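Phosphate-specific transport system accessory protein PhoU homolog (Streptococcus pneumoniae, PDB 2I0M) probably plays a role in regulating phosphate uptake, as a cytoplasmic accessory protein of the phosphate transport system that forms a homodimer. Local coordinates at residues A[124-129]-A[153-158]; A[116-121]-A[160-165]; A[91-96]-A[194-199]. All coordinates share one frame; numbering follows the deposited sequence.

Overall arrangement
All three contacts join antiparallel helices in an all-helical chain whose halves each match the PhoU family. Interactions 1 and 2 pair the same two helices, 117-136 and 152-168, at points whose centres are about 11 Å apart, and they touch through Y158, which packs on Q118 and Q121. Interaction 3 brings helix 74-105 against helix 177-209 and joins the two PhoU family regions, since 91-96 falls in the first and 194-199 in the second. Its centre is about 3 Å from that of the chain, and about 12 and 19 Å from the centres of interactions 1 and 2. Along the chain, interaction 3 encloses interaction 2, which encloses interaction 1. Interactions 1 and 3 share one zinc site, to which they contribute D156 and D195.

Interaction 1 of 3, residues A[124-129]-A[153-158]; sequences KLSLSM and EQIDQY. With ZN (zinc ion), chain B.
L125 of helix 124-129 points at I155 and Q154 of the antiparallel helix 153-158, and one methyl, CD2, does most of the touching. CG is anti to the backbone N (chi1 178°), and the methyl CD2 beyond it meets the facing helix. CD2 lies 3.5 Å from Q154 CB, where the two side chains cross at about a right angle, and 3.8 Å from I155 CG1. The same methyl meets the Y158 ring at its edge, near the ring plane, with CD2 4.1 Å from CE2. The one methyl thus touches three residues of the facing helix.

I155 answers from the other side with its longer branch. Its chi2 of 151° carries CD1 away from the helix into a groove between S126 and M129, where CD1 is 3.4 Å from M129 SD. S126 OG also lies 3.4 Å from I155 CD1, an apolar methyl against an oxygen; the hydroxyl has its polar partner in M122 O, one turn back on its own helix. No hydrogen bond crosses between the two segments, and the interface is essentially apolar. One residue beyond I155, D156 binds zinc through OD2 at 2.2 Å, in a site that also includes D152, E191 and D195.

The helix axes come within 10.4 Å and are inclined at 156°. Helix 177-209 packs against both, with L190 and F193 on S126, A194 on I155 and I197 on M129. L127 meanwhile packs on helix 5-35, so helix 117-136 touches helices 5-35, 152-168 and 177-209.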
loop_
_atom_site.group_PDB
_atom_site.type_symbol
_atom_site.label_atom_id
_atom_site.label_comp_id
_atom_site.label_asym_id
_atom_site.label_seq_id
_atom_site.Cartn_x
_atom_site.Cartn_y
_atom_site.Cartn_z
ATOM N N LYS A 124 1.139 15.762 11.955
ATOM C CA LYS A 124 1.614 17.005 11.330
ATOM C C LYS A 124 2.625 16.732 10.192
ATOM O O LYS A 124 2.581 17.392 9.153
ATOM C CB LYS A 124 2.219 17.959 12.397
ATOM C CG LYS A 124 1.196 18.631 13.385
ATOM C CD LYS A 124 1.847 19.355 14.647
ATOM C CE LYS A 124 0.768 19.775 15.724
ATOM N NZ LYS A 124 1.161 19.985 17.251
ATOM N N LEU A 125 3.525 15.767 10.385
ATOM C CA LEU A 125 4.521 15.427 9.354
ATOM C C LEU A 125 3.874 14.702 8.166
ATOM O O LEU A 125 4.230 14.937 7.010
ATOM C CB LEU A 125 5.707 14.635 9.937
ATOM C CG LEU A 125 6.837 14.147 8.991
ATOM C CD1 LEU A 125 7.649 15.274 8.321
ATOM C CD2 LEU A 125 7.785 13.201 9.705
ATOM N N SER A 126 2.891 13.855 8.454
ATOM C CA SER A 126 2.076 13.220 7.422
ATOM C C SER A 126 1.379 14.264 6.538
ATOM O O SER A 126 1.477 14.222 5.310
ATOM C CB SER A 126 1.050 12.277 8.066
ATOM O OG SER A 126 1.699 11.146 8.633
ATOM N N LEU A 127 0.677 15.194 7.168
ATOM C CA LEU A 127 -0.019 16.253 6.442
ATOM C C LEU A 127 0.927 17.085 5.579
ATOM O O LEU A 127 0.628 17.344 4.418
ATOM C CB LEU A 127 -0.759 17.167 7.405
ATOM C CG LEU A 127 -1.996 16.599 8.105
ATOM C CD1 LEU A 127 -2.677 17.732 8.899
ATOM C CD2 LEU A 127 -2.967 15.998 7.104
ATOM N N SER A 128 2.065 17.493 6.129
ATOM C CA SER A 128 2.911 18.420 5.404
ATOM C C SER A 128 3.595 17.726 4.232
ATOM O O SER A 128 3.834 18.343 3.206
ATOM C CB SER A 128 3.903 19.137 6.322
ATOM O OG SER A 128 5.002 18.317 6.623
ATOM N N MET A 129 3.862 16.435 4.385
ATOM C CA MET A 129 4.354 15.588 3.296
ATOM C C MET A 129 3.397 15.626 2.104
ATOM O O MET A 129 3.846 15.790 0.965
ATOM C CB MET A 129 4.563 14.145 3.770
ATOM C CG MET A 129 5.934 13.829 4.428
ATOM S SD MET A 129 5.980 12.153 5.204
ATOM C CE MET A 129 6.132 11.141 3.744
ATOM N N GLU A 153 11.078 8.038 6.684
ATOM C CA GLU A 153 11.958 7.513 7.741
ATOM C C GLU A 153 11.485 7.984 9.117
ATOM O O GLU A 153 11.335 7.178 10.026
ATOM C CB GLU A 153 13.437 7.910 7.519
ATOM C CG GLU A 153 14.457 6.958 8.200
ATOM C CD GLU A 153 15.916 7.477 8.218
ATOM O OE1 GLU A 153 16.250 8.457 7.509
ATOM O OE2 GLU A 153 16.749 6.894 8.950
ATOM N N GLN A 154 11.221 9.284 9.250
ATOM C CA GLN A 154 10.750 9.859 10.517
ATOM C C GLN A 154 9.385 9.325 10.974
ATOM O O GLN A 154 9.181 9.074 12.171
ATOM C CB GLN A 154 10.727 11.389 10.459
ATOM C CG GLN A 154 12.086 12.032 10.624
ATOM C CD GLN A 154 12.736 12.385 9.296
ATOM O OE1 GLN A 154 13.634 11.675 8.821
ATOM N NE2 GLN A 154 12.291 13.496 8.688
ATOM N N ILE A 155 8.458 9.172 10.030
ATOM C CA ILE A 155 7.146 8.606 10.328
ATOM C C ILE A 155 7.232 7.161 10.824
ATOM O O ILE A 155 6.524 6.784 11.766
ATOM C CB ILE A 155 6.144 8.836 9.175
ATOM C CG1 ILE A 155 5.485 10.209 9.393
ATOM C CG2 ILE A 155 5.055 7.774 9.142
ATOM C CD1 ILE A 155 5.068 10.859 8.176
ATOM N N ASP A 156 8.130 6.381 10.217
ATOM C CA ASP A 156 8.447 5.042 10.687
ATOM C C ASP A 156 8.961 5.049 12.130
ATOM O O ASP A 156 8.562 4.209 12.935
ATOM C CB ASP A 156 9.458 4.372 9.749
ATOM C CG ASP A 156 8.819 3.887 8.449
ATOM O OD1 ASP A 156 9.570 3.489 7.520
ATOM O OD2 ASP A 156 7.567 3.904 8.355
ATOM N N GLN A 157 9.838 6.002 12.444
ATOM C CA GLN A 157 10.366 6.183 13.798
ATOM C C GLN A 157 9.259 6.538 14.788
ATOM O O GLN A 157 9.195 5.983 15.875
ATOM C CB GLN A 157 11.462 7.245 13.808
ATOM C CG GLN A 157 12.733 6.793 13.111
ATOM C CD GLN A 157 13.725 7.924 12.830
ATOM O OE1 GLN A 157 14.668 7.742 12.059
ATOM N NE2 GLN A 157 13.523 9.084 13.455
ATOM N N TYR A 158 8.379 7.442 14.396
ATOM C CA TYR A 158 7.168 7.695 15.166
ATOM C C TYR A 158 6.355 6.416 15.314
ATOM O O TYR A 158 5.869 6.117 16.397
ATOM C CB TYR A 158 6.295 8.780 14.521
ATOM C CG TYR A 158 6.796 10.200 14.669
ATOM C CD1 TYR A 158 7.094 10.737 15.918
ATOM C CD2 TYR A 158 6.931 11.021 13.551
ATOM C CE1 TYR A 158 7.540 12.052 16.051
ATOM C CE2 TYR A 158 7.370 12.344 13.667
ATOM C CZ TYR A 158 7.676 12.851 14.920
ATOM O OH TYR A 158 8.115 14.150 15.029
HETATM ZN ZN ZN B . 6.478 4.031 6.437
#

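Interaction 2 of 3, residues A[116-121]-A[160-165]; sequences EEQLHQ and YALSKE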
loop_
_atom_site.group_PDB
_atom_site.type_symbol
_atom_site.label_atom_id
_atom_site.label_comp_id
_atom_site.label_asym_id
_atom_site.label_seq_id
_atom_site.Cartn_x
_atom_site.Cartn_y
_atom_site.Cartn_z
ATOM N N GLU A 116 0.021 11.290 23.091
ATOM C CA GLU A 116 -0.873 12.248 22.443
ATOM C C GLU A 116 -0.136 13.249 21.539
ATOM O O GLU A 116 -0.428 13.340 20.343
ATOM C CB GLU A 116 -1.724 12.994 23.488
ATOM C CG GLU A 116 -3.073 13.497 22.945
ATOM C CD GLU A 116 -3.833 12.419 22.153
ATOM O OE1 GLU A 116 -4.379 11.479 22.779
ATOM O OE2 GLU A 116 -3.876 12.514 20.903
ATOM N N GLU A 117 0.804 13.999 22.117
ATOM C CA GLU A 117 1.581 14.991 21.372
ATOM C C GLU A 117 2.535 14.411 20.314
ATOM O O GLU A 117 2.688 14.987 19.231
ATOM C CB GLU A 117 2.327 15.944 22.328
ATOM C CG GLU A 117 1.423 16.830 23.186
ATOM C CD GLU A 117 0.353 17.568 22.383
ATOM O OE1 GLU A 117 0.662 18.113 21.285
ATOM O OE2 GLU A 117 -0.811 17.607 22.858
ATOM N N GLN A 118 3.158 13.276 20.622
ATOM C CA GLN A 118 3.916 12.506 19.621
ATOM C C GLN A 118 3.048 12.130 18.414
ATOM O O GLN A 118 3.469 12.250 17.260
ATOM C CB GLN A 118 4.499 11.238 20.237
ATOM C CG GLN A 118 5.862 11.406 20.900
ATOM C CD GLN A 118 6.733 10.157 20.734
ATOM O OE1 GLN A 118 7.062 9.765 19.619
ATOM N NE2 GLN A 118 7.108 9.535 21.848
ATOM N N LEU A 119 1.828 11.691 18.701
ATOM C CA LEU A 119 0.832 11.368 17.694
ATOM C C LEU A 119 0.449 12.572 16.819
ATOM O O LEU A 119 0.279 12.435 15.598
ATOM C CB LEU A 119 -0.405 10.795 18.385
ATOM C CG LEU A 119 -1.193 9.816 17.518
ATOM C CD1 LEU A 119 -1.731 8.662 18.362
ATOM C CD2 LEU A 119 -2.301 10.551 16.774
ATOM N N HIS A 120 0.300 13.734 17.464
ATOM C CA HIS A 120 0.068 15.020 16.800
ATOM C C HIS A 120 1.227 15.319 15.855
ATOM O O HIS A 120 1.028 15.844 14.768
ATOM C CB HIS A 120 -0.062 16.171 17.841
ATOM C CG HIS A 120 -1.343 16.164 18.628
ATOM N ND1 HIS A 120 -1.709 17.199 19.467
ATOM C CD2 HIS A 120 -2.355 15.265 18.685
ATOM C CE1 HIS A 120 -2.875 16.927 20.023
ATOM N NE2 HIS A 120 -3.289 15.759 19.565
ATOM N N GLN A 121 2.443 14.990 16.286
ATOM C CA GLN A 121 3.642 15.245 15.494
ATOM C C GLN A 121 3.728 14.335 14.281
ATOM O O GLN A 121 4.019 14.801 13.184
ATOM C CB GLN A 121 4.905 15.130 16.339
ATOM C CG GLN A 121 5.025 16.197 17.426
ATOM C CD GLN A 121 4.951 17.606 16.881
ATOM O OE1 GLN A 121 5.543 17.910 15.841
ATOM N NE2 GLN A 121 4.227 18.481 17.578
ATOM N N TYR A 160 7.230 3.169 15.324
ATOM C CA TYR A 160 7.770 2.171 16.243
ATOM C C TYR A 160 7.800 2.647 17.686
ATOM O O TYR A 160 7.380 1.917 18.582
ATOM C CB TYR A 160 9.128 1.628 15.762
ATOM C CG TYR A 160 9.002 0.808 14.479
ATOM C CD1 TYR A 160 8.448 -0.478 14.496
ATOM C CD2 TYR A 160 9.402 1.334 13.248
ATOM C CE1 TYR A 160 8.317 -1.224 13.324
ATOM C CE2 TYR A 160 9.276 0.596 12.066
ATOM C CZ TYR A 160 8.733 -0.678 12.114
ATOM O OH TYR A 160 8.603 -1.399 10.947
ATOM N N ALA A 161 8.249 3.883 17.896
ATOM C CA ALA A 161 8.225 4.508 19.205
ATOM C C ALA A 161 6.826 4.488 19.802
ATOM O O ALA A 161 6.652 4.149 20.969
ATOM C CB ALA A 161 8.754 5.939 19.133
ATOM N N LEU A 162 5.823 4.849 19.015
ATOM C CA LEU A 162 4.463 4.859 19.537
ATOM C C LEU A 162 3.903 3.445 19.745
ATOM O O LEU A 162 3.114 3.229 20.659
ATOM C CB LEU A 162 3.543 5.733 18.684
ATOM C CG LEU A 162 3.641 7.237 18.988
ATOM C CD1 LEU A 162 3.312 8.090 17.783
ATOM C CD2 LEU A 162 2.745 7.630 20.178
ATOM N N SER A 163 4.332 2.486 18.922
ATOM C CA SER A 163 3.927 1.095 19.096
ATOM C C SER A 163 4.507 0.505 20.374
ATOM O O SER A 163 3.776 -0.085 21.169
ATOM C CB SER A 163 4.338 0.247 17.894
ATOM O OG SER A 163 3.712 0.725 16.722
ATOM N N LYS A 164 5.818 0.673 20.562
ATOM C CA LYS A 164 6.511 0.236 21.770
ATOM C C LYS A 164 5.856 0.821 23.018
ATOM O O LYS A 164 5.663 0.116 24.012
ATOM C CB LYS A 164 7.985 0.646 21.727
ATOM C CG LYS A 164 8.862 -0.202 20.826
ATOM C CD LYS A 164 10.334 0.177 20.994
ATOM C CE LYS A 164 11.280 -0.900 20.434
ATOM N NZ LYS A 164 11.322 -0.960 18.931
ATOM N N GLU A 165 5.510 2.109 22.956
ATOM C CA GLU A 165 4.882 2.795 24.084
ATOM C C GLU A 165 3.489 2.243 24.377
ATOM O O GLU A 165 3.189 1.901 25.521
ATOM C CB GLU A 165 4.823 4.306 23.836
ATOM C CG GLU A 165 4.005 5.099 24.853
ATOM C CD GLU A 165 3.612 6.479 24.333
ATOM O OE1 GLU A 165 4.011 6.833 23.198
ATOM O OE2 GLU A 165 2.908 7.215 25.057
#
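Q118 and L162 carry the apolar part of the contact between segments 116-121 and 160-165, where their CA atoms are 7.7 Å apart. L162 turns both methyls to the opposite helix: CD2 lies 4.0 Å from Q118 CB, while CD1 rests against the backbone, 4.0 Å from L119 N. The leucine therefore packs on the helix surface at the Q118-L119 link and scarcely on another apolar side chain of segment 116-121. L119 turns aside, toward Y183 and I187 of helix 177-209 and L34 of helix 5-35.

The polar part is loose. The amide of Q118 reaches over A161, with OE1 4.2 Å from A161 CB, and its NE2 stands 4.3 Å from E165 OE1, too far for a hydrogen bond. L162 is buried, whereas Q118 is exposed and E165 partly so.

Across the dimer, Y160 and K164 pack on L184 and I167 of the second subunit. Within the chain the two helices run antiparallel, their directions 154° apart, a pairing consistent with the three-helix bundles of PhoU proteins.

Interaction 3 of 3, residues A[91-96]-A[194-199]; sequences ERMGDH and ADYIAN. With ZN (zinc ion), chain D; ZN (zinc ion), chain B.
Two acidic metal-binding E-X-X-X-D motifs, 91-95 and 191-195, lie on the helices joined here, and R92 and M93 of the first meet Y196, which directly follows the second. R92 lays its CB over one face of the Y196 ring in a CH-pi contact, 3.9 Å from the centroid and 24° off the normal. Its extended chain then runs past the phenol, bringing CD to 3.4 Å from Y196 OH. That hydroxyl is hydrogen-bonded to R192, and the guanidinium of R92 makes a salt bridge with D89 of the second subunit. H96 comes to the ring edge, in its plane, with CE1 3.9 Å from Y196 CE2.

M93 slides past the tyrosine in the opposite direction, packing CG 3.4 Å from Y196 CB. A bend at chi3 (61°) then sets its CE 3.4 Å from I197 CG1.

The metal-binding acids take no part in this packing. E91 chelates one zinc through both carboxylate oxygens, the shorter bond being OE2 at 2.3 Å. D95 OD2 binds the same ion at 2.0 Å, and D214 of the second subunit is another ligand. D195 OD1 binds a second zinc, that of D152, D156 and E191. The aliphatic part of R92, together with M93 and H96, packs on Y196 and I197, joining helices 74-105 and 177-209, while the acids of the two motifs bind separate zinc ions, one of them shared with the second subunit, consistent with the acidic metal sites on the three-helix bundles of PhoU proteins.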
loop_
_atom_site.group_PDB
_atom_site.type_symbol
_atom_site.label_atom_id
_atom_site.label_comp_id
_atom_site.label_asym_id
_atom_site.label_seq_id
_atom_site.Cartn_x
_atom_site.Cartn_y
_atom_site.Cartn_z
ATOM N N GLU A 91 -6.781 7.305 -3.253
ATOM C CA GLU A 91 -7.962 6.712 -2.601
ATOM C C GLU A 91 -7.651 5.741 -1.468
ATOM O O GLU A 91 -8.465 5.567 -0.564
ATOM C CB GLU A 91 -9.146 6.340 -3.556
ATOM C CG GLU A 91 -9.540 4.926 -3.911
ATOM C CD GLU A 91 -9.635 3.917 -2.775
ATOM O OE1 GLU A 91 -8.576 3.332 -2.458
ATOM O OE2 GLU A 91 -10.753 3.645 -2.255
ATOM N N ARG A 92 -6.455 5.150 -1.486
ATOM C CA ARG A 92 -6.033 4.299 -0.365
ATOM C C ARG A 92 -5.624 5.169 0.825
ATOM O O ARG A 92 -5.952 4.858 1.967
ATOM C CB ARG A 92 -4.964 3.296 -0.791
ATOM C CG ARG A 92 -5.530 2.264 -1.771
ATOM C CD ARG A 92 -4.477 1.371 -2.332
ATOM N NE ARG A 92 -4.995 0.493 -3.381
ATOM C CZ ARG A 92 -4.231 -0.326 -4.104
ATOM N NH1 ARG A 92 -2.912 -0.372 -3.886
ATOM N NH2 ARG A 92 -4.782 -1.109 -5.037
ATOM N N MET A 93 -4.946 6.276 0.542
ATOM C CA MET A 93 -4.711 7.330 1.555
ATOM C C MET A 93 -6.022 7.752 2.235
ATOM O O MET A 93 -6.150 7.656 3.458
ATOM C CB MET A 93 -3.980 8.512 0.926
ATOM C CG MET A 93 -2.529 8.128 0.544
ATOM S SD MET A 93 -1.654 9.296 -0.504
ATOM C CE MET A 93 -1.710 10.675 0.597
ATOM N N GLY A 94 -6.994 8.175 1.424
ATOM C CA GLY A 94 -8.383 8.396 1.853
ATOM C C GLY A 94 -9.006 7.331 2.751
ATOM O O GLY A 94 -9.564 7.655 3.786
ATOM N N ASP A 95 -8.926 6.060 2.367
ATOM C CA ASP A 95 -9.465 4.961 3.201
ATOM C C ASP A 95 -8.830 4.912 4.608
ATOM O O ASP A 95 -9.491 4.581 5.580
ATOM C CB ASP A 95 -9.210 3.611 2.542
ATOM C CG ASP A 95 -9.966 3.415 1.228
ATOM O OD1 ASP A 95 -11.048 4.020 0.966
ATOM O OD2 ASP A 95 -9.463 2.570 0.459
ATOM N N HIS A 96 -7.546 5.234 4.695
ATOM C CA HIS A 96 -6.802 5.182 5.949
ATOM C C HIS A 96 -7.142 6.363 6.839
ATOM O O HIS A 96 -7.026 6.277 8.061
ATOM C CB HIS A 96 -5.283 5.112 5.698
ATOM C CG HIS A 96 -4.791 3.726 5.428
ATOM N ND1 HIS A 96 -4.361 3.319 4.187
ATOM C CD2 HIS A 96 -4.711 2.640 6.226
ATOM C CE1 HIS A 96 -4.026 2.040 4.235
ATOM N NE2 HIS A 96 -4.230 1.604 5.463
ATOM N N ALA A 194 1.421 7.729 4.829
ATOM C CA ALA A 194 2.722 8.289 4.478
ATOM C C ALA A 194 3.502 7.418 3.490
ATOM O O ALA A 194 4.214 7.926 2.632
ATOM C CB ALA A 194 3.542 8.563 5.738
ATOM N N ASP A 195 3.358 6.108 3.609
ATOM C CA ASP A 195 3.925 5.185 2.651
ATOM C C ASP A 195 3.391 5.424 1.230
ATOM O O ASP A 195 4.171 5.449 0.277
ATOM C CB ASP A 195 3.642 3.745 3.080
ATOM C CG ASP A 195 4.719 3.172 3.973
ATOM O OD1 ASP A 195 5.840 3.734 4.014
ATOM O OD2 ASP A 195 4.455 2.123 4.629
ATOM N N TYR A 196 2.072 5.577 1.080
ATOM C CA TYR A 196 1.507 5.912 -0.245
ATOM C C TYR A 196 2.029 7.225 -0.847
ATOM O O TYR A 196 2.256 7.305 -2.054
ATOM C CB TYR A 196 -0.027 5.900 -0.247
ATOM C CG TYR A 196 -0.611 4.514 -0.149
ATOM C CD1 TYR A 196 -0.407 3.572 -1.164
ATOM C CD2 TYR A 196 -1.358 4.124 0.969
ATOM C CE1 TYR A 196 -0.938 2.264 -1.078
ATOM C CE2 TYR A 196 -1.886 2.824 1.063
ATOM C CZ TYR A 196 -1.678 1.920 0.033
ATOM O OH TYR A 196 -2.198 0.650 0.126
ATOM N N ILE A 197 2.207 8.249 -0.013
ATOM C CA ILE A 197 2.852 9.506 -0.438
ATOM C C ILE A 197 4.226 9.228 -1.052
ATOM O O ILE A 197 4.568 9.793 -2.104
ATOM C CB ILE A 197 2.990 10.510 0.738
ATOM C CG1 ILE A 197 1.596 10.950 1.217
ATOM C CG2 ILE A 197 3.828 11.717 0.336
ATOM C CD1 ILE A 197 1.590 11.685 2.545
ATOM N N ALA A 198 5.002 8.363 -0.390
ATOM C CA ALA A 198 6.325 7.970 -0.846
ATOM C C ALA A 198 6.237 7.231 -2.193
ATOM O O ALA A 198 7.027 7.484 -3.090
ATOM C CB ALA A 198 7.008 7.080 0.216
ATOM N N ASN A 199 5.286 6.311 -2.308
ATOM C CA ASN A 199 4.917 5.708 -3.568
ATOM C C ASN A 199 4.592 6.725 -4.683
ATOM O O ASN A 199 4.986 6.516 -5.820
ATOM C CB ASN A 199 3.757 4.721 -3.375
ATOM C CG ASN A 199 4.189 3.407 -2.700
ATOM O OD1 ASN A 199 3.389 2.753 -2.008
ATOM N ND2 ASN A 199 5.442 3.018 -2.904
HETATM ZN ZN ZN D . -10.160 1.699 -1.229
HETATM ZN ZN ZN B . 6.478 4.031 6.437
#